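Local coordinates for DUF4439 domain-containing protein (Mycobacterium tuberculosis, PDB 2IB0), which is of unknown function but folds as a four-helix bundle of the ferritin-like kind and assembles as a pair of identical chains, at residues T36-G41 with Y87-Q92; G41-L46 with A100-R105; R115-H120 with V128-A133; D28-E33 with D68-L73. All coordinates share one frame; numbering follows the deposited sequence.

Interaction 1: residues T36-G41 with Y87-Q92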
loop_
_atom_site.group_PDB
_atom_site.type_symbol
_atom_site.label_atom_id
_atom_site.label_comp_id
_atom_site.label_asym_id
_atom_site.label_seq_id
_atom_site.Cartn_x
_atom_site.Cartn_y
_atom_site.Cartn_z
ATOM N N THR A 36 -3.218 -17.779 0.055
ATOM C CA THR A 36 -3.792 -16.854 -0.917
ATOM C C THR A 36 -3.782 -17.383 -2.331
ATOM O O THR A 36 -4.773 -17.233 -3.044
ATOM C CB THR A 36 -3.061 -15.506 -0.918
ATOM O OG1 THR A 36 -3.322 -14.890 0.324
ATOM C CG2 THR A 36 -3.606 -14.627 -1.973
ATOM N N ILE A 37 -2.656 -17.980 -2.731
ATOM C CA ILE A 37 -2.510 -18.598 -4.035
ATOM C C ILE A 37 -3.543 -19.734 -4.181
ATOM O O ILE A 37 -4.210 -19.835 -5.212
ATOM C CB ILE A 37 -1.050 -19.153 -4.246
ATOM C CG1 ILE A 37 -0.054 -17.998 -4.350
ATOM C CG2 ILE A 37 -0.969 -20.256 -5.379
ATOM C CD1 ILE A 37 1.329 -18.392 -3.842
ATOM N N TYR A 38 -3.702 -20.542 -3.140
ATOM C CA TYR A 38 -4.754 -21.564 -3.128
ATOM C C TYR A 38 -6.144 -20.917 -3.286
ATOM O O TYR A 38 -6.989 -21.409 -4.044
ATOM C CB TYR A 38 -4.649 -22.383 -1.839
ATOM C CG TYR A 38 -5.792 -23.295 -1.503
ATOM C CD1 TYR A 38 -5.840 -24.590 -2.030
ATOM C CD2 TYR A 38 -6.798 -22.911 -0.600
ATOM C CE1 TYR A 38 -6.877 -25.478 -1.705
ATOM C CE2 TYR A 38 -7.849 -23.829 -0.257
ATOM C CZ TYR A 38 -7.877 -25.085 -0.822
ATOM O OH TYR A 38 -8.845 -26.025 -0.500
ATOM N N GLY A 39 -6.378 -19.800 -2.597
ATOM C CA GLY A 39 -7.697 -19.197 -2.613
ATOM C C GLY A 39 -8.035 -18.606 -3.964
ATOM O O GLY A 39 -9.197 -18.547 -4.359
ATOM N N TYR A 40 -7.024 -18.105 -4.666
ATOM C CA TYR A 40 -7.287 -17.510 -5.971
ATOM C C TYR A 40 -7.648 -18.557 -7.028
ATOM O O TYR A 40 -8.252 -18.213 -8.021
ATOM C CB TYR A 40 -6.125 -16.658 -6.450
ATOM C CG TYR A 40 -6.210 -15.184 -6.124
ATOM C CD1 TYR A 40 -5.317 -14.596 -5.240
ATOM C CD2 TYR A 40 -7.207 -14.373 -6.701
ATOM C CE1 TYR A 40 -5.397 -13.196 -4.939
ATOM C CE2 TYR A 40 -7.306 -13.028 -6.403
ATOM C CZ TYR A 40 -6.393 -12.433 -5.509
ATOM O OH TYR A 40 -6.466 -11.069 -5.245
ATOM N N GLY A 41 -7.256 -19.820 -6.815
ATOM C CA GLY A 41 -7.789 -20.910 -7.617
ATOM C C GLY A 41 -9.314 -20.922 -7.538
ATOM O O GLY A 41 -9.985 -21.155 -8.537
ATOM N N TYR A 87 -6.623 -25.775 2.456
ATOM C CA TYR A 87 -6.765 -24.758 3.503
ATOM C C TYR A 87 -8.239 -24.698 3.806
ATOM O O TYR A 87 -9.060 -25.187 3.043
ATOM C CB TYR A 87 -6.238 -23.385 3.069
ATOM C CG TYR A 87 -4.724 -23.364 2.974
ATOM C CD1 TYR A 87 -3.932 -22.980 4.067
ATOM C CD2 TYR A 87 -4.072 -23.773 1.802
ATOM C CE1 TYR A 87 -2.534 -23.012 3.982
ATOM C CE2 TYR A 87 -2.685 -23.769 1.706
ATOM C CZ TYR A 87 -1.929 -23.404 2.795
ATOM O OH TYR A 87 -0.564 -23.459 2.688
ATOM N N GLN A 88 -8.559 -24.165 4.967
ATOM C CA GLN A 88 -9.881 -23.709 5.239
ATOM C C GLN A 88 -9.840 -22.243 4.718
ATOM O O GLN A 88 -9.049 -21.437 5.212
ATOM C CB GLN A 88 -10.086 -23.809 6.744
ATOM C CG GLN A 88 -11.305 -23.148 7.286
ATOM C CD GLN A 88 -12.565 -23.815 6.832
ATOM O OE1 GLN A 88 -13.516 -23.140 6.461
ATOM N NE2 GLN A 88 -12.591 -25.151 6.852
ATOM N N LEU A 89 -10.628 -21.927 3.685
ATOM C CA LEU A 89 -10.776 -20.549 3.209
ATOM C C LEU A 89 -11.275 -19.622 4.340
ATOM O O LEU A 89 -12.045 -20.057 5.224
ATOM C CB LEU A 89 -11.746 -20.454 2.010
ATOM C CG LEU A 89 -11.451 -21.116 0.663
ATOM C CD1 LEU A 89 -12.601 -20.853 -0.321
ATOM C CD2 LEU A 89 -10.142 -20.660 0.111
ATOM N N PRO A 90 -10.883 -18.333 4.283
ATOM C CA PRO A 90 -11.333 -17.345 5.281
ATOM C C PRO A 90 -12.862 -17.100 5.315
ATOM O O PRO A 90 -13.401 -16.591 6.316
ATOM C CB PRO A 90 -10.549 -16.079 4.915
ATOM C CG PRO A 90 -10.052 -16.259 3.532
ATOM C CD PRO A 90 -9.982 -17.746 3.271
ATOM N N MET A 91 -13.565 -17.497 4.247
ATOM C CA MET A 91 -15.018 -17.385 4.196
ATOM C C MET A 91 -15.593 -18.456 3.283
ATOM O O MET A 91 -14.884 -18.991 2.426
ATOM C CB MET A 91 -15.446 -16.002 3.685
ATOM C CG MET A 91 -15.156 -15.753 2.204
ATOM S SD MET A 91 -15.499 -14.056 1.702
ATOM C CE MET A 91 -17.157 -14.182 1.050
ATOM N N GLN A 92 -16.877 -18.730 3.480
ATOM C CA GLN A 92 -17.661 -19.551 2.575
ATOM C C GLN A 92 -18.014 -18.823 1.294
ATOM O O GLN A 92 -18.271 -17.588 1.288
ATOM C CB GLN A 92 -18.945 -20.011 3.259
ATOM C CG GLN A 92 -18.669 -20.737 4.555
ATOM C CD GLN A 92 -19.676 -21.766 4.796
ATOM O OE1 GLN A 92 -20.863 -21.459 4.892
ATOM N NE2 GLN A 92 -19.244 -23.030 4.847
#
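Tyr38 and Gly39, neighbours on the helical segment 36-41, meet Tyr87 and Leu89 of the irregular segment 87-92, with the closest CA pair, Gly39 and Leu89, 6.7 Å apart. No hydrogen bond joins the two pieces of chain, and the contact rests on one aromatic ring and the groups gathered round it. The ring of Tyr38 extends from the helix toward the loop, its CG anti to the backbone N (chi1 168°). The backbone N of Tyr87 sits over one face of this ring, 3.6 Å from Tyr38 CE2, and Tyr87 CB packs 3.7 Å from the same Tyr38 CE2 as an apolar contact. The two tyrosine rings are neither stacked nor edge-to-face: their centroids are 5.4 Å apart and their planes inclined at 55°, with Tyr87 CD2 reaching 3.7 Å from Tyr38 CD2. Leu89 completes the contact through a single methyl. Its CD2 stands 3.9 Å from both Tyr38 CE2 and Gly39 CA, so it touches the phenol ring and the bare helix backbone at once. The phenol oxygen of Tyr87 is held elsewhere, by a hydrogen bond with Ala84 N, which ties that ring to the preceding part of its own loop. This loop is the long crossover that joins helix 52-75 to helix 96-120, two helices that run the same way, as in ferritin-like bundles; it passes from helix 18-46, where Tyr87 also touches His34 and Ala35, to helix 96-120, on which Pro90 and Met91 rest.

Interaction 2: residues G41-L46 with A100-R105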
loop_
_atom_site.group_PDB
_atom_site.type_symbol
_atom_site.label_atom_id
_atom_site.label_comp_id
_atom_site.label_asym_id
_atom_site.label_seq_id
_atom_site.Cartn_x
_atom_site.Cartn_y
_atom_site.Cartn_z
ATOM N N GLY A 41 -7.256 -19.820 -6.815
ATOM C CA GLY A 41 -7.789 -20.910 -7.617
ATOM C C GLY A 41 -9.314 -20.922 -7.538
ATOM O O GLY A 41 -9.985 -21.155 -8.537
ATOM N N ILE A 42 -9.855 -20.715 -6.337
ATOM C CA ILE A 42 -11.296 -20.698 -6.147
ATOM C C ILE A 42 -11.913 -19.409 -6.718
ATOM O O ILE A 42 -12.927 -19.454 -7.400
ATOM C CB ILE A 42 -11.673 -20.910 -4.670
ATOM C CG1 ILE A 42 -11.412 -22.378 -4.272
ATOM C CG2 ILE A 42 -13.171 -20.672 -4.444
ATOM C CD1 ILE A 42 -9.939 -22.671 -3.900
ATOM N N VAL A 43 -11.275 -18.270 -6.463
ATOM C CA VAL A 43 -11.690 -17.013 -7.066
ATOM C C VAL A 43 -11.824 -17.217 -8.572
ATOM O O VAL A 43 -12.871 -16.909 -9.156
ATOM C CB VAL A 43 -10.696 -15.883 -6.731
ATOM C CG1 VAL A 43 -11.022 -14.592 -7.498
ATOM C CG2 VAL A 43 -10.672 -15.636 -5.239
ATOM N N SER A 44 -10.809 -17.809 -9.195
ATOM C CA SER A 44 -10.847 -18.026 -10.637
ATOM C C SER A 44 -11.979 -18.954 -11.145
ATOM O O SER A 44 -12.669 -18.636 -12.128
ATOM C CB SER A 44 -9.484 -18.581 -11.072
ATOM O OG SER A 44 -9.513 -18.949 -12.434
ATOM N N ALA A 45 -12.128 -20.122 -10.505
ATOM C CA ALA A 45 -13.134 -21.112 -10.871
ATOM C C ALA A 45 -14.548 -20.571 -10.773
ATOM O O ALA A 45 -15.407 -20.984 -11.554
ATOM C CB ALA A 45 -12.995 -22.333 -9.996
ATOM N N LEU A 46 -14.798 -19.707 -9.787
ATOM C CA LEU A 46 -16.104 -19.095 -9.606
ATOM C C LEU A 46 -16.380 -17.885 -10.526
ATOM O O LEU A 46 -17.457 -17.851 -11.181
ATOM C CB LEU A 46 -16.294 -18.622 -8.165
ATOM C CG LEU A 46 -16.664 -19.605 -7.051
ATOM C CD1 LEU A 46 -16.250 -18.982 -5.761
ATOM C CD2 LEU A 46 -18.127 -19.952 -7.035
ATOM N N ALA A 100 -14.983 -12.288 -5.409
ATOM C CA ALA A 100 -14.472 -10.914 -5.198
ATOM C C ALA A 100 -14.334 -10.510 -3.688
ATOM O O ALA A 100 -13.321 -9.954 -3.289
ATOM C CB ALA A 100 -15.320 -9.927 -5.965
ATOM N N ARG A 101 -15.332 -10.824 -2.857
ATOM C CA ARG A 101 -15.193 -10.621 -1.428
ATOM C C ARG A 101 -14.058 -11.466 -0.840
ATOM O O ARG A 101 -13.345 -11.027 0.059
ATOM C CB ARG A 101 -16.502 -10.956 -0.703
ATOM C CG ARG A 101 -17.557 -9.853 -0.808
ATOM C CD ARG A 101 -18.804 -10.125 0.131
ATOM N NE ARG A 101 -19.719 -11.188 -0.374
ATOM C CZ ARG A 101 -20.596 -11.013 -1.378
ATOM N NH1 ARG A 101 -20.643 -9.843 -2.033
ATOM N NH2 ARG A 101 -21.399 -12.009 -1.763
ATOM N N LEU A 102 -13.925 -12.694 -1.319
ATOM C CA LEU A 102 -12.857 -13.574 -0.854
ATOM C C LEU A 102 -11.523 -12.942 -1.210
ATOM O O LEU A 102 -10.612 -12.959 -0.404
ATOM C CB LEU A 102 -12.961 -14.971 -1.527
ATOM C CG LEU A 102 -11.857 -16.008 -1.261
ATOM C CD1 LEU A 102 -11.685 -16.254 0.229
ATOM C CD2 LEU A 102 -12.187 -17.318 -2.006
ATOM N N ALA A 103 -11.406 -12.484 -2.444
ATOM C CA ALA A 103 -10.167 -11.845 -2.919
ATOM C C ALA A 103 -9.809 -10.633 -2.043
ATOM O O ALA A 103 -8.667 -10.458 -1.662
ATOM C CB ALA A 103 -10.300 -11.408 -4.371
ATOM N N VAL A 104 -10.784 -9.816 -1.682
ATOM C CA VAL A 104 -10.503 -8.632 -0.817
ATOM C C VAL A 104 -10.017 -9.142 0.564
ATOM O O VAL A 104 -9.027 -8.669 1.127
ATOM C CB VAL A 104 -11.778 -7.751 -0.631
ATOM C CG1 VAL A 104 -11.550 -6.609 0.424
ATOM C CG2 VAL A 104 -12.247 -7.219 -1.968
ATOM N N ARG A 105 -10.736 -10.097 1.127
ATOM C CA ARG A 105 -10.362 -10.602 2.444
ATOM C C ARG A 105 -8.918 -11.162 2.423
ATOM O O ARG A 105 -8.152 -10.945 3.363
ATOM C CB ARG A 105 -11.353 -11.671 2.915
ATOM C CG ARG A 105 -10.757 -12.527 4.020
ATOM C CD ARG A 105 -10.586 -11.760 5.357
ATOM N NE ARG A 105 -11.641 -12.206 6.261
ATOM C CZ ARG A 105 -11.479 -13.088 7.239
ATOM N NH1 ARG A 105 -10.278 -13.602 7.528
ATOM N NH2 ARG A 105 -12.533 -13.422 7.952
#
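With CG2 anti to the carbonyl carbon and CG1 anti to the backbone N (chi1 173°), Val43 presents CG2 to Leu102, whose own CG lies anti to its backbone N (chi1 175°) and carries CD2 forward to meet it. The resulting methyl pair, Val43 CG2 to Leu102 CD2, lies at 3.9 Å and forms the centre of the contact. The same valine methyl also reaches back to the opposing helix surface, standing 4.3 Å from Ala103 CB, so that one branch of Val43 rests against two successive residues of segment 100-105. The small side chain of Ala103 allows the backbones to come near at this point, its CA lying 6.8 Å from that of Val43. Ile42 contributes more lightly: its CG2 is 4.3 Å from Leu102 CD2, while the rest of its side chain leads away from the contact. Leu102 CD2 is therefore touched by methyls of two consecutive residues of segment 41-46. No hydrogen bond or charge pair crosses between the segments, and the pairing is wholly apolar. The shared neighbourhood is closed by Trp144 of helix 124-150, which touches both Val43 and Ala103, and by Val55 of helix 52-75, which packs on Val43. Residues from all four long helices thus converge here. The two short helical segments run almost antiparallel, with their axes 9.4 Å apart and crossing at -160°, the kind of shallow inclination at which aliphatic side chains fill the interior of a four-helix bundle, the architecture of the ferritin-like families.

Interaction 3: residues R115-H120 with V128-A133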
loop_
_atom_site.group_PDB
_atom_site.type_symbol
_atom_site.label_atom_id
_atom_site.label_comp_id
_atom_site.label_asym_id
_atom_site.label_seq_id
_atom_site.Cartn_x
_atom_site.Cartn_y
_atom_site.Cartn_z
ATOM N N ARG A 115 2.561 -6.047 6.956
ATOM C CA ARG A 115 2.841 -4.987 7.935
ATOM C C ARG A 115 3.622 -5.546 9.115
ATOM O O ARG A 115 4.464 -4.863 9.658
ATOM C CB ARG A 115 1.555 -4.320 8.406
ATOM C CG ARG A 115 1.782 -3.174 9.328
ATOM C CD ARG A 115 0.467 -2.458 9.663
ATOM N NE ARG A 115 -0.297 -2.157 8.456
ATOM C CZ ARG A 115 -1.425 -2.757 8.086
ATOM N NH1 ARG A 115 -1.975 -3.726 8.833
ATOM N NH2 ARG A 115 -2.011 -2.375 6.951
ATOM N N ALA A 116 3.347 -6.791 9.518
ATOM C CA ALA A 116 4.142 -7.402 10.606
ATOM C C ALA A 116 5.607 -7.640 10.237
ATOM O O ALA A 116 6.479 -7.517 11.077
ATOM C CB ALA A 116 3.502 -8.703 11.071
ATOM N N VAL A 117 5.872 -8.050 8.993
ATOM C CA VAL A 117 7.261 -8.166 8.522
ATOM C C VAL A 117 7.963 -6.771 8.493
ATOM O O VAL A 117 9.140 -6.615 8.938
ATOM C CB VAL A 117 7.327 -8.919 7.142
ATOM C CG1 VAL A 117 8.768 -9.014 6.650
ATOM C CG2 VAL A 117 6.698 -10.409 7.234
ATOM N N VAL A 118 7.265 -5.745 7.984
ATOM C CA VAL A 118 7.855 -4.368 8.018
ATOM C C VAL A 118 8.289 -4.045 9.436
ATOM O O VAL A 118 9.379 -3.498 9.668
ATOM C CB VAL A 118 6.859 -3.220 7.538
ATOM C CG1 VAL A 118 7.436 -1.786 7.790
ATOM C CG2 VAL A 118 6.467 -3.392 6.090
ATOM N N GLU A 119 7.386 -4.310 10.378
ATOM C CA GLU A 119 7.593 -3.973 11.769
ATOM C C GLU A 119 8.797 -4.721 12.418
ATOM O O GLU A 119 9.576 -4.129 13.153
ATOM C CB GLU A 119 6.289 -4.283 12.505
ATOM C CG GLU A 119 6.369 -3.958 13.988
ATOM C CD GLU A 119 5.041 -4.161 14.697
ATOM O OE1 GLU A 119 4.106 -4.722 14.100
ATOM O OE2 GLU A 119 4.935 -3.734 15.857
ATOM N N HIS A 120 8.940 -6.018 12.125
ATOM C CA HIS A 120 9.977 -6.856 12.764
ATOM C C HIS A 120 11.208 -7.136 11.896
ATOM O O HIS A 120 12.135 -7.778 12.367
ATOM C CB HIS A 120 9.395 -8.204 13.237
ATOM C CG HIS A 120 8.269 -8.062 14.226
ATOM N ND1 HIS A 120 8.459 -7.554 15.495
ATOM C CD2 HIS A 120 6.957 -8.345 14.132
ATOM C CE1 HIS A 120 7.309 -7.514 16.134
ATOM N NE2 HIS A 120 6.381 -7.999 15.335
ATOM N N VAL A 128 12.059 -3.001 2.943
ATOM C CA VAL A 128 11.610 -2.504 1.651
ATOM C C VAL A 128 10.797 -3.561 0.905
ATOM O O VAL A 128 9.775 -3.218 0.334
ATOM C CB VAL A 128 12.741 -1.878 0.777
ATOM C CG1 VAL A 128 12.296 -1.671 -0.681
ATOM C CG2 VAL A 128 13.182 -0.537 1.366
ATOM N N PHE A 129 11.218 -4.825 0.942
ATOM C CA PHE A 129 10.521 -5.917 0.254
ATOM C C PHE A 129 9.124 -6.116 0.846
ATOM O O PHE A 129 8.124 -6.298 0.105
ATOM C CB PHE A 129 11.344 -7.205 0.333
ATOM C CG PHE A 129 10.641 -8.428 -0.254
ATOM C CD1 PHE A 129 10.916 -8.844 -1.553
ATOM C CD2 PHE A 129 9.702 -9.148 0.487
ATOM C CE1 PHE A 129 10.283 -9.969 -2.099
ATOM C CE2 PHE A 129 9.052 -10.267 -0.064
ATOM C CZ PHE A 129 9.353 -10.674 -1.356
ATOM N N ALA A 130 9.059 -6.064 2.185
ATOM C CA ALA A 130 7.819 -6.294 2.904
ATOM C C ALA A 130 6.861 -5.122 2.618
ATOM O O ALA A 130 5.687 -5.342 2.434
ATOM C CB ALA A 130 8.075 -6.432 4.408
ATOM N N SER A 131 7.380 -3.883 2.594
ATOM C CA SER A 131 6.545 -2.755 2.296
ATOM C C SER A 131 6.024 -2.757 0.870
ATOM O O SER A 131 4.896 -2.337 0.648
ATOM C CB SER A 131 7.192 -1.413 2.659
ATOM O OG SER A 131 8.046 -0.931 1.629
ATOM N N THR A 132 6.821 -3.187 -0.091
ATOM C CA THR A 132 6.352 -3.418 -1.458
ATOM C C THR A 132 5.207 -4.472 -1.531
ATOM O O THR A 132 4.132 -4.215 -2.160
ATOM C CB THR A 132 7.537 -3.811 -2.342
ATOM O OG1 THR A 132 8.438 -2.695 -2.381
ATOM C CG2 THR A 132 7.090 -4.145 -3.758
ATOM N N ALA A 133 5.410 -5.605 -0.843
ATOM C CA ALA A 133 4.396 -6.646 -0.705
ATOM C C ALA A 133 3.135 -6.107 -0.013
ATOM O O ALA A 133 2.006 -6.433 -0.433
ATOM C CB ALA A 133 4.967 -7.843 0.041
#
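Val117 and Val118 lie against Ala130 from two directions, and the alanine methyl is the group on which both valines bear. Ala130 directs its CB toward segment 115-120 and meets Val117 CG1 at 3.5 Å, a tight carbon pair. That branch of Val117 is anti to its backbone N (chi1 179°), which carries it across to the alanine. The same methyl lies 3.7 Å from Val118 N, pressing on the helix backbone itself. Val118 approaches differently: its CB leaves the helix to the flank, and CG2 is the branch that does the touching. This methyl stands 3.8 Å from Ala130 CB and 3.6 Å from Ser131 N, so it lies over the join between the two residues, with Ser131 CB a little farther off. Alanine and valine keep the interface thin: CA of Val118 and CA of Ala130 are only 5.5 Å apart, and the segment axes approach to 8.1 Å at a crossing angle of -160°. Helices 96-120 and 124-150 follow each other in the chain, and this nearly antiparallel pairing makes a helical hairpin near the short turn between them. Trp114 of helix 96-120 also packs on Ala130, and Val117 reaches Ala25 and Ala29 of helix 18-46. Val118 also touches Ser131 of the second subunit, which places this helix pair at the dimer interface; Phe129 meanwhile extends to helix 52-75.

Interaction 4: residues D28-E33 with D68-L73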
loop_
_atom_site.group_PDB
_atom_site.type_symbol
_atom_site.label_atom_id
_atom_site.label_comp_id
_atom_site.label_asym_id
_atom_site.label_seq_id
_atom_site.Cartn_x
_atom_site.Cartn_y
_atom_site.Cartn_z
ATOM N N ASP A 28 5.199 -16.489 8.834
ATOM C CA ASP A 28 3.738 -16.245 8.808
ATOM C C ASP A 28 3.286 -15.672 7.468
ATOM O O ASP A 28 2.226 -16.029 6.980
ATOM C CB ASP A 28 3.307 -15.240 9.861
ATOM C CG ASP A 28 3.391 -15.778 11.262
ATOM O OD1 ASP A 28 3.354 -17.010 11.449
ATOM O OD2 ASP A 28 3.529 -14.940 12.182
ATOM N N ALA A 29 4.108 -14.830 6.863
ATOM C CA ALA A 29 3.676 -14.078 5.695
ATOM C C ALA A 29 3.716 -15.030 4.531
ATOM O O ALA A 29 2.847 -14.992 3.678
ATOM C CB ALA A 29 4.603 -12.903 5.450
ATOM N N LEU A 30 4.715 -15.915 4.541
ATOM C CA LEU A 30 4.834 -16.971 3.527
ATOM C C LEU A 30 3.638 -17.937 3.559
ATOM O O LEU A 30 3.139 -18.353 2.507
ATOM C CB LEU A 30 6.137 -17.765 3.692
ATOM C CG LEU A 30 6.225 -18.948 2.733
ATOM C CD1 LEU A 30 6.000 -18.520 1.288
ATOM C CD2 LEU A 30 7.555 -19.787 2.911
ATOM N N ALA A 31 3.230 -18.306 4.774
ATOM C CA ALA A 31 2.057 -19.151 5.027
ATOM C C ALA A 31 0.792 -18.471 4.546
ATOM O O ALA A 31 -0.080 -19.101 4.002
ATOM C CB ALA A 31 1.959 -19.518 6.512
ATOM N N VAL A 32 0.695 -17.166 4.716
ATOM C CA VAL A 32 -0.444 -16.430 4.184
ATOM C C VAL A 32 -0.445 -16.444 2.631
ATOM O O VAL A 32 -1.499 -16.659 2.007
ATOM C CB VAL A 32 -0.501 -14.996 4.757
ATOM C CG1 VAL A 32 -1.511 -14.124 3.960
ATOM C CG2 VAL A 32 -0.866 -15.041 6.264
ATOM N N GLU A 33 0.726 -16.221 2.028
ATOM C CA GLU A 33 0.917 -16.338 0.569
ATOM C C GLU A 33 0.491 -17.691 -0.021
ATOM O O GLU A 33 -0.226 -17.715 -1.013
ATOM C CB GLU A 33 2.388 -16.060 0.174
ATOM C CG GLU A 33 2.830 -14.566 0.310
ATOM C CD GLU A 33 1.912 -13.566 -0.425
ATOM O OE1 GLU A 33 1.480 -13.825 -1.572
ATOM O OE2 GLU A 33 1.639 -12.487 0.130
ATOM N N ASP A 68 10.120 -15.624 -4.028
ATOM C CA ASP A 68 11.056 -14.665 -3.425
ATOM C C ASP A 68 11.320 -14.849 -1.906
ATOM O O ASP A 68 12.466 -14.749 -1.451
ATOM C CB ASP A 68 10.572 -13.236 -3.678
ATOM C CG ASP A 68 11.047 -12.654 -5.014
ATOM O OD1 ASP A 68 11.775 -13.313 -5.756
ATOM O OD2 ASP A 68 10.682 -11.499 -5.333
ATOM N N VAL A 69 10.256 -15.073 -1.141
ATOM C CA VAL A 69 10.309 -15.330 0.296
ATOM C C VAL A 69 10.954 -16.675 0.609
ATOM O O VAL A 69 11.644 -16.786 1.611
ATOM C CB VAL A 69 8.870 -15.287 0.917
ATOM C CG1 VAL A 69 8.891 -15.671 2.415
ATOM C CG2 VAL A 69 8.243 -13.898 0.677
ATOM N N ILE A 70 10.710 -17.698 -0.217
ATOM C CA ILE A 70 11.419 -18.990 -0.085
ATOM C C ILE A 70 12.948 -18.790 -0.157
ATOM O O ILE A 70 13.695 -19.314 0.675
ATOM C CB ILE A 70 10.879 -20.043 -1.093
ATOM C CG1 ILE A 70 9.437 -20.418 -0.686
ATOM C CG2 ILE A 70 11.805 -21.305 -1.194
ATOM C CD1 ILE A 70 8.641 -21.286 -1.675
ATOM N N VAL A 71 13.399 -17.976 -1.109
ATOM C CA VAL A 71 14.813 -17.645 -1.234
ATOM C C VAL A 71 15.307 -16.898 0.026
ATOM O O VAL A 71 16.329 -17.261 0.597
ATOM C CB VAL A 71 15.082 -16.838 -2.555
ATOM C CG1 VAL A 71 16.494 -16.222 -2.580
ATOM C CG2 VAL A 71 14.854 -17.730 -3.780
ATOM N N MET A 72 14.567 -15.880 0.465
ATOM C CA MET A 72 14.942 -15.067 1.650
ATOM C C MET A 72 15.132 -15.922 2.899
ATOM O O MET A 72 16.135 -15.776 3.610
ATOM C CB MET A 72 13.891 -13.999 1.951
ATOM C CG MET A 72 13.894 -12.802 1.023
ATOM S SD MET A 72 12.363 -11.837 1.079
ATOM C CE MET A 72 12.649 -10.791 2.505
ATOM N N LEU A 73 14.180 -16.809 3.165
ATOM C CA LEU A 73 14.260 -17.688 4.335
ATOM C C LEU A 73 15.499 -18.591 4.257
ATOM O O LEU A 73 16.155 -18.806 5.281
ATOM C CB LEU A 73 12.961 -18.488 4.549
ATOM C CG LEU A 73 11.730 -17.620 4.929
ATOM C CD1 LEU A 73 10.421 -18.409 4.800
ATOM C CD2 LEU A 73 11.840 -17.036 6.347
#
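Leu30 meets Val69, Ile70 and Leu73 in a contact made entirely of aliphatic groups. Two parts of the leucine do separate work. Near the backbone, Leu30 CB lies 3.7 Å from Val69 CG1, close to the point where the helices come nearest, the CA atoms of these residues being 6.6 Å apart. Farther out, Leu30 CD2 enters between Leu73 and Ile70, reaching Leu73 CD1 at 3.7 Å and Ile70 CG1 at a looser 4.1 Å. The first torsion of Leu30, with CG anti to the backbone N (chi1 175°), sends its end across to this pair of residues one turn apart on helix 52-75. Leu73 answers with its CB directed at the opposing helix, whereas Ile70 approaches from the flank of its own. Polar groups form no bond between the segments, but one lies just beside the apolar patch. The carboxylate of buried Glu33 is gripped by three residues: OE2 makes a salt bridge with Arg65 NH1 and a hydrogen bond with Trp114 NE1, and OE1 is hydrogen-bonded to His62 ND1. Together these bonds fix the carboxylate in position. The segments run roughly antiparallel, their axes 10.4 Å apart at closest approach and crossing at -154°, as the first two long helices of the chain pair. Ala80 of the following loop covers Leu30, Ile70 and Leu73 on one flank, while Trp114 of helix 96-120 and Phe129 of helix 124-150 close over Val69, so that the other two helices complete the surroundings.

Interactions 2, 3 and 4 are buried helix-helix contacts, whereas interaction 1 is only partly buried and sets a loop against a helix. That difference shows in the chemistry: aromatic rings, one methyl and backbone atoms in interaction 1, aliphatic groups in the others, smallest in interaction 3. Helix 18-46 serves interactions 1, 2 and 4; the first two share Gly41 and touch through Pro90 and Met91, which pack on segment 100-105. Interactions 3 and 4, with centres about 12 Å apart, meet where Phe129 packs on Val69 and Met72. Interactions 2 and 3 both use helix 96-120, yet lie on opposite sides of the chain's centre, and among the four interaction 3 alone reaches the second subunit.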